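Local coordinates for sensor protein (Shewanella sp. W3-18-1, PDB 3MYF) that probably relays phosphoryl groups between response-regulator receiver domains, as the histidine-containing phosphotransfer (Hpt) domain of a hybrid sensor histidine kinase, at residues Leu26-Ile40 with Leu99-Leu113. Residues are numbered along the deposited sequence; the frame is centred on the assembly and turned at random.
Sequences LKMLLDSLPETVEKI and LDELTKVESAVKQVL
L26-I40 and L99-L113 run roughly antiparallel, at 143° between their N-to-C directions, with axes 10.1 Å apart at closest approach, and meet mainly through side chains, with no hydrogen bond across. L30 is a knob in the hole formed by E106, V109, K110 and L113. With CG anti to the backbone N (chi1 177°), L30 lays both methyls on the aliphatic part of K110, the two side chains crossing at about a right angle; L30 CD2 also lies 3.7 Å from L113 CD1. An alanine at L30 would remove both methyls and probably leave a gap over K110 CG and L113 CD1, with the lysine chain freer to turn. One turn back, the CB of L26 packs on V109 CG1 at 4.0 Å. Where P34 interrupts the backbone bonding of its helix, E106 extends across the interface: its CG lies 3.8 Å from L33 CD1, and its carboxylate oxygen OE2 comes 3.7 Å from L33 CB and borders P34 and V37 CG2. L33 splits its methyls, CD1 touching V105 CG1 and CD2 reaching L102 CD2. At the far end V37 CG2 rests 3.9 Å from L102 CB, the two side chains lying alongside, pointing opposite ways, while L99 CD2 fits against I40 CG2 at 3.6 Å and I40 CD1 meets L102 CD1. This joins helices 19-46 and 92-116 of the all-helical Hpt domain, whose family core is an antiparallel four-helix bundle. Inward, L102 continues onto L59 of helix 49-63 and T71 of helix 69-83, and I40 onto T55; near L26, W8 and C11 of helix 8-14 cover the end of the seam.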
loop_
_atom_site.group_PDB
_atom_site.type_symbol
_atom_site.label_atom_id
_atom_site.label_comp_id
_atom_site.label_asym_id
_atom_site.label_seq_id
_atom_site.Cartn_x
_atom_site.Cartn_y
_atom_site.Cartn_z
ATOM N N LEU A 26 -0.523 -1.261 -8.165
ATOM C CA LEU A 26 -0.320 0.118 -8.585
ATOM C C LEU A 26 -1.237 1.041 -7.778
ATOM O O LEU A 26 -0.825 2.145 -7.398
ATOM C CB LEU A 26 -0.533 0.271 -10.095
ATOM C CG LEU A 26 0.596 -0.268 -10.994
ATOM C CD1 LEU A 26 0.243 -0.107 -12.463
ATOM C CD2 LEU A 26 1.958 0.375 -10.689
ATOM N N LYS A 27 -2.443 0.557 -7.479
ATOM C CA LYS A 27 -3.376 1.295 -6.604
ATOM C C LYS A 27 -2.762 1.508 -5.209
ATOM O O LYS A 27 -2.805 2.622 -4.679
ATOM C CB LYS A 27 -4.733 0.597 -6.496
ATOM C CG LYS A 27 -5.688 0.828 -7.672
ATOM C CD LYS A 27 -6.927 -0.041 -7.573
ATOM C CE LYS A 27 -7.894 0.221 -8.745
ATOM N NZ LYS A 27 -9.063 -0.702 -8.758
HETATM N N MSE A 28 -2.181 0.443 -4.650
HETATM C CA MSE A 28 -1.618 0.482 -3.300
HETATM C C MSE A 28 -0.407 1.401 -3.248
HETATM O O MSE A 28 -0.225 2.135 -2.282
HETATM C CB MSE A 28 -1.247 -0.922 -2.808
HETATM C CG MSE A 28 -2.422 -1.907 -2.711
HETATM SE SE MSE A 28 -1.954 -3.528 -1.735
HETATM C CE MSE A 28 -3.202 -4.793 -2.486
ATOM N N LEU A 29 0.420 1.357 -4.293
ATOM C CA LEU A 29 1.575 2.248 -4.369
ATOM C C LEU A 29 1.126 3.713 -4.405
ATOM O O LEU A 29 1.604 4.518 -3.610
ATOM C CB LEU A 29 2.436 1.911 -5.590
ATOM C CG LEU A 29 3.662 2.781 -5.867
ATOM C CD1 LEU A 29 4.659 2.558 -4.726
ATOM C CD2 LEU A 29 4.294 2.429 -7.174
ATOM N N LEU A 30 0.192 4.036 -5.295
ATOM C CA LEU A 30 -0.309 5.394 -5.458
ATOM C C LEU A 30 -0.913 5.955 -4.165
ATOM O O LEU A 30 -0.648 7.101 -3.803
ATOM C CB LEU A 30 -1.312 5.487 -6.621
ATOM C CG LEU A 30 -1.974 6.856 -6.864
ATOM C CD1 LEU A 30 -0.947 7.883 -7.288
ATOM C CD2 LEU A 30 -3.143 6.779 -7.905
ATOM N N ASP A 31 -1.732 5.161 -3.472
ATOM C CA ASP A 31 -2.320 5.612 -2.220
ATOM C C ASP A 31 -1.224 5.993 -1.213
ATOM O O ASP A 31 -1.373 6.962 -0.474
ATOM C CB ASP A 31 -3.241 4.541 -1.616
ATOM C CG ASP A 31 -4.058 5.064 -0.430
ATOM O OD1 ASP A 31 -4.679 6.147 -0.552
ATOM O OD2 ASP A 31 -4.114 4.378 0.623
ATOM N N SER A 32 -0.131 5.238 -1.219
ATOM C CA SER A 32 0.946 5.390 -0.226
ATOM C C SER A 32 1.967 6.479 -0.593
ATOM O O SER A 32 2.712 6.937 0.259
ATOM C CB SER A 32 1.680 4.061 -0.054
ATOM O OG SER A 32 2.530 3.821 -1.172
ATOM N N LEU A 33 1.992 6.900 -1.853
ATOM C CA LEU A 33 3.059 7.805 -2.307
ATOM C C LEU A 33 3.043 9.228 -1.698
ATOM O O LEU A 33 4.109 9.754 -1.389
ATOM C CB LEU A 33 3.143 7.849 -3.838
ATOM C CG LEU A 33 3.955 6.736 -4.500
ATOM C CD1 LEU A 33 3.845 6.842 -6.023
ATOM C CD2 LEU A 33 5.415 6.832 -4.067
ATOM N N PRO A 34 1.856 9.858 -1.521
ATOM C CA PRO A 34 1.969 11.210 -0.962
ATOM C C PRO A 34 2.617 11.241 0.440
ATOM O O PRO A 34 3.458 12.121 0.690
ATOM C CB PRO A 34 0.521 11.711 -0.967
ATOM C CG PRO A 34 -0.087 10.965 -2.137
ATOM C CD PRO A 34 0.477 9.591 -1.983
ATOM N N GLU A 35 2.267 10.267 1.295
ATOM C CA GLU A 35 2.875 10.135 2.627
ATOM C C GLU A 35 4.368 9.794 2.565
ATOM O O GLU A 35 5.161 10.301 3.368
ATOM C CB GLU A 35 2.112 9.098 3.470
ATOM C CG GLU A 35 2.772 8.705 4.788
ATOM C CD GLU A 35 2.612 9.747 5.879
ATOM O OE1 GLU A 35 2.243 10.901 5.562
ATOM O OE2 GLU A 35 2.858 9.409 7.060
ATOM N N THR A 36 4.752 8.927 1.632
ATOM C CA THR A 36 6.156 8.582 1.427
ATOM C C THR A 36 6.981 9.805 1.032
ATOM O O THR A 36 8.075 10.035 1.596
ATOM C CB THR A 36 6.305 7.473 0.374
ATOM O OG1 THR A 36 5.742 6.260 0.892
ATOM C CG2 THR A 36 7.790 7.233 0.033
ATOM N N VAL A 37 6.464 10.579 0.077
ATOM C CA VAL A 37 7.133 11.810 -0.375
ATOM C C VAL A 37 7.339 12.798 0.805
ATOM O O VAL A 37 8.445 13.320 0.982
ATOM C CB VAL A 37 6.346 12.489 -1.541
ATOM C CG1 VAL A 37 6.811 13.929 -1.786
ATOM C CG2 VAL A 37 6.453 11.663 -2.841
ATOM N N GLU A 38 6.284 13.047 1.595
ATOM C CA GLU A 38 6.373 13.926 2.782
ATOM C C GLU A 38 7.399 13.445 3.818
ATOM O O GLU A 38 8.162 14.254 4.369
ATOM C CB GLU A 38 4.989 14.130 3.452
ATOM N N LYS A 39 7.400 12.145 4.099
ATOM C CA LYS A 39 8.372 11.566 5.017
ATOM C C LYS A 39 9.812 11.704 4.501
ATOM O O LYS A 39 10.724 11.981 5.281
ATOM C CB LYS A 39 8.046 10.094 5.325
ATOM C CG LYS A 39 6.794 9.879 6.188
ATOM C CD LYS A 39 6.856 8.579 7.010
ATOM C CE LYS A 39 6.840 7.321 6.145
ATOM N NZ LYS A 39 5.563 6.549 6.252
ATOM N N ILE A 40 10.023 11.502 3.199
ATOM C CA ILE A 40 11.363 11.677 2.606
ATOM C C ILE A 40 11.791 13.147 2.679
ATOM O O ILE A 40 12.914 13.455 3.110
ATOM C CB ILE A 40 11.422 11.155 1.154
ATOM C CG1 ILE A 40 11.217 9.630 1.119
ATOM C CG2 ILE A 40 12.716 11.528 0.477
ATOM C CD1 ILE A 40 10.934 9.052 -0.304
ATOM N N LEU A 99 13.000 12.074 -5.268
ATOM C CA LEU A 99 11.768 12.867 -5.085
ATOM C C LEU A 99 11.202 13.314 -6.419
ATOM O O LEU A 99 9.992 13.219 -6.648
ATOM C CB LEU A 99 12.027 14.085 -4.194
ATOM C CG LEU A 99 12.201 13.757 -2.713
ATOM C CD1 LEU A 99 12.751 14.981 -1.962
ATOM C CD2 LEU A 99 10.884 13.285 -2.115
ATOM N N ASP A 100 12.071 13.802 -7.301
ATOM C CA ASP A 100 11.647 14.230 -8.635
ATOM C C ASP A 100 11.007 13.054 -9.392
ATOM O O ASP A 100 9.976 13.218 -10.067
ATOM C CB ASP A 100 12.844 14.781 -9.427
ATOM C CG ASP A 100 12.457 15.261 -10.800
ATOM O OD1 ASP A 100 12.744 14.553 -11.785
ATOM O OD2 ASP A 100 11.848 16.339 -10.901
ATOM N N GLU A 101 11.627 11.885 -9.280
ATOM C CA GLU A 101 11.099 10.667 -9.889
ATOM C C GLU A 101 9.719 10.267 -9.349
ATOM O O GLU A 101 8.877 9.825 -10.115
ATOM C CB GLU A 101 12.102 9.509 -9.766
ATOM C CG GLU A 101 11.722 8.207 -10.514
ATOM C CD GLU A 101 11.610 8.357 -12.033
ATOM O OE1 GLU A 101 12.146 9.321 -12.620
ATOM O OE2 GLU A 101 10.995 7.478 -12.653
ATOM N N LEU A 102 9.486 10.430 -8.045
ATOM C CA LEU A 102 8.186 10.068 -7.458
ATOM C C LEU A 102 7.033 10.940 -7.943
ATOM O O LEU A 102 5.908 10.453 -8.110
ATOM C CB LEU A 102 8.246 10.037 -5.938
ATOM C CG LEU A 102 9.183 8.934 -5.458
ATOM C CD1 LEU A 102 9.226 8.923 -3.918
ATOM C CD2 LEU A 102 8.771 7.570 -6.021
ATOM N N THR A 103 7.320 12.215 -8.197
ATOM C CA THR A 103 6.355 13.083 -8.851
ATOM C C THR A 103 5.956 12.540 -10.235
ATOM O O THR A 103 4.770 12.514 -10.570
ATOM C CB THR A 103 6.872 14.539 -8.942
ATOM O OG1 THR A 103 6.989 15.076 -7.622
ATOM C CG2 THR A 103 5.892 15.416 -9.728
ATOM N N LYS A 104 6.935 12.104 -11.028
ATOM C CA LYS A 104 6.647 11.507 -12.348
ATOM C C LYS A 104 5.908 10.169 -12.237
ATOM O O LYS A 104 5.085 9.827 -13.095
ATOM C CB LYS A 104 7.931 11.303 -13.156
ATOM C CG LYS A 104 8.685 12.585 -13.499
ATOM C CD LYS A 104 10.109 12.257 -13.930
ATOM C CE LYS A 104 10.868 13.513 -14.281
ATOM N NZ LYS A 104 12.315 13.231 -14.439
ATOM N N VAL A 105 6.236 9.400 -11.209
ATOM C CA VAL A 105 5.582 8.099 -10.956
ATOM C C VAL A 105 4.114 8.298 -10.569
ATOM O O VAL A 105 3.239 7.565 -11.054
ATOM C CB VAL A 105 6.344 7.254 -9.875
ATOM C CG1 VAL A 105 5.496 6.060 -9.379
ATOM C CG2 VAL A 105 7.674 6.730 -10.442
ATOM N N GLU A 106 3.845 9.289 -9.715
ATOM C CA GLU A 106 2.466 9.624 -9.313
ATOM C C GLU A 106 1.629 9.965 -10.541
ATOM O O GLU A 106 0.477 9.525 -10.670
ATOM C CB GLU A 106 2.433 10.790 -8.321
ATOM C CG GLU A 106 2.871 10.424 -6.900
ATOM C CD GLU A 106 3.028 11.631 -5.980
ATOM O OE1 GLU A 106 3.141 12.764 -6.497
ATOM O OE2 GLU A 106 3.062 11.443 -4.733
ATOM N N SER A 107 2.201 10.765 -11.436
ATOM C CA SER A 107 1.488 11.144 -12.656
ATOM C C SER A 107 1.274 9.936 -13.569
ATOM O O SER A 107 0.182 9.747 -14.126
ATOM C CB SER A 107 2.233 12.251 -13.407
ATOM O OG SER A 107 1.755 12.316 -14.752
ATOM N N ALA A 108 2.317 9.122 -13.726
ATOM C CA ALA A 108 2.276 7.985 -14.648
ATOM C C ALA A 108 1.259 6.946 -14.202
ATOM O O ALA A 108 0.495 6.427 -15.022
ATOM C CB ALA A 108 3.641 7.361 -14.782
ATOM N N VAL A 109 1.243 6.656 -12.900
ATOM C CA VAL A 109 0.303 5.675 -12.352
ATOM C C VAL A 109 -1.141 6.182 -12.434
ATOM O O VAL A 109 -2.040 5.438 -12.863
ATOM C CB VAL A 109 0.664 5.245 -10.906
ATOM C CG1 VAL A 109 -0.347 4.236 -10.367
ATOM C CG2 VAL A 109 2.067 4.653 -10.846
ATOM N N LYS A 110 -1.360 7.447 -12.065
ATOM C CA LYS A 110 -2.684 8.083 -12.195
ATOM C C LYS A 110 -3.186 8.071 -13.641
ATOM O O LYS A 110 -4.401 8.054 -13.907
ATOM C CB LYS A 110 -2.652 9.518 -11.670
ATOM C CG LYS A 110 -2.612 9.627 -10.159
ATOM C CD LYS A 110 -2.739 11.075 -9.714
ATOM C CE LYS A 110 -2.104 11.284 -8.343
ATOM N NZ LYS A 110 -2.879 12.283 -7.538
ATOM N N GLN A 111 -2.243 8.073 -14.576
ATOM C CA GLN A 111 -2.572 7.993 -15.994
ATOM C C GLN A 111 -2.946 6.563 -16.386
ATOM O O GLN A 111 -3.947 6.343 -17.101
ATOM C CB GLN A 111 -1.396 8.514 -16.835
ATOM N N VAL A 112 -2.157 5.598 -15.914
ATOM C CA VAL A 112 -2.382 4.177 -16.205
ATOM C C VAL A 112 -3.650 3.630 -15.527
ATOM O O VAL A 112 -4.187 2.599 -15.942
ATOM C CB VAL A 112 -1.127 3.316 -15.867
ATOM C CG1 VAL A 112 -1.452 1.826 -15.836
ATOM C CG2 VAL A 112 -0.023 3.584 -16.876
ATOM N N LEU A 113 -4.131 4.335 -14.502
ATOM C CA LEU A 113 -5.366 3.950 -13.816
ATOM C C LEU A 113 -6.593 4.615 -14.431
ATOM O O LEU A 113 -7.670 4.018 -14.460
ATOM C CB LEU A 113 -5.288 4.233 -12.311
ATOM C CG LEU A 113 -4.225 3.459 -11.508
ATOM C CD1 LEU A 113 -4.147 3.962 -10.075
ATOM C CD2 LEU A 113 -4.456 1.963 -11.526
#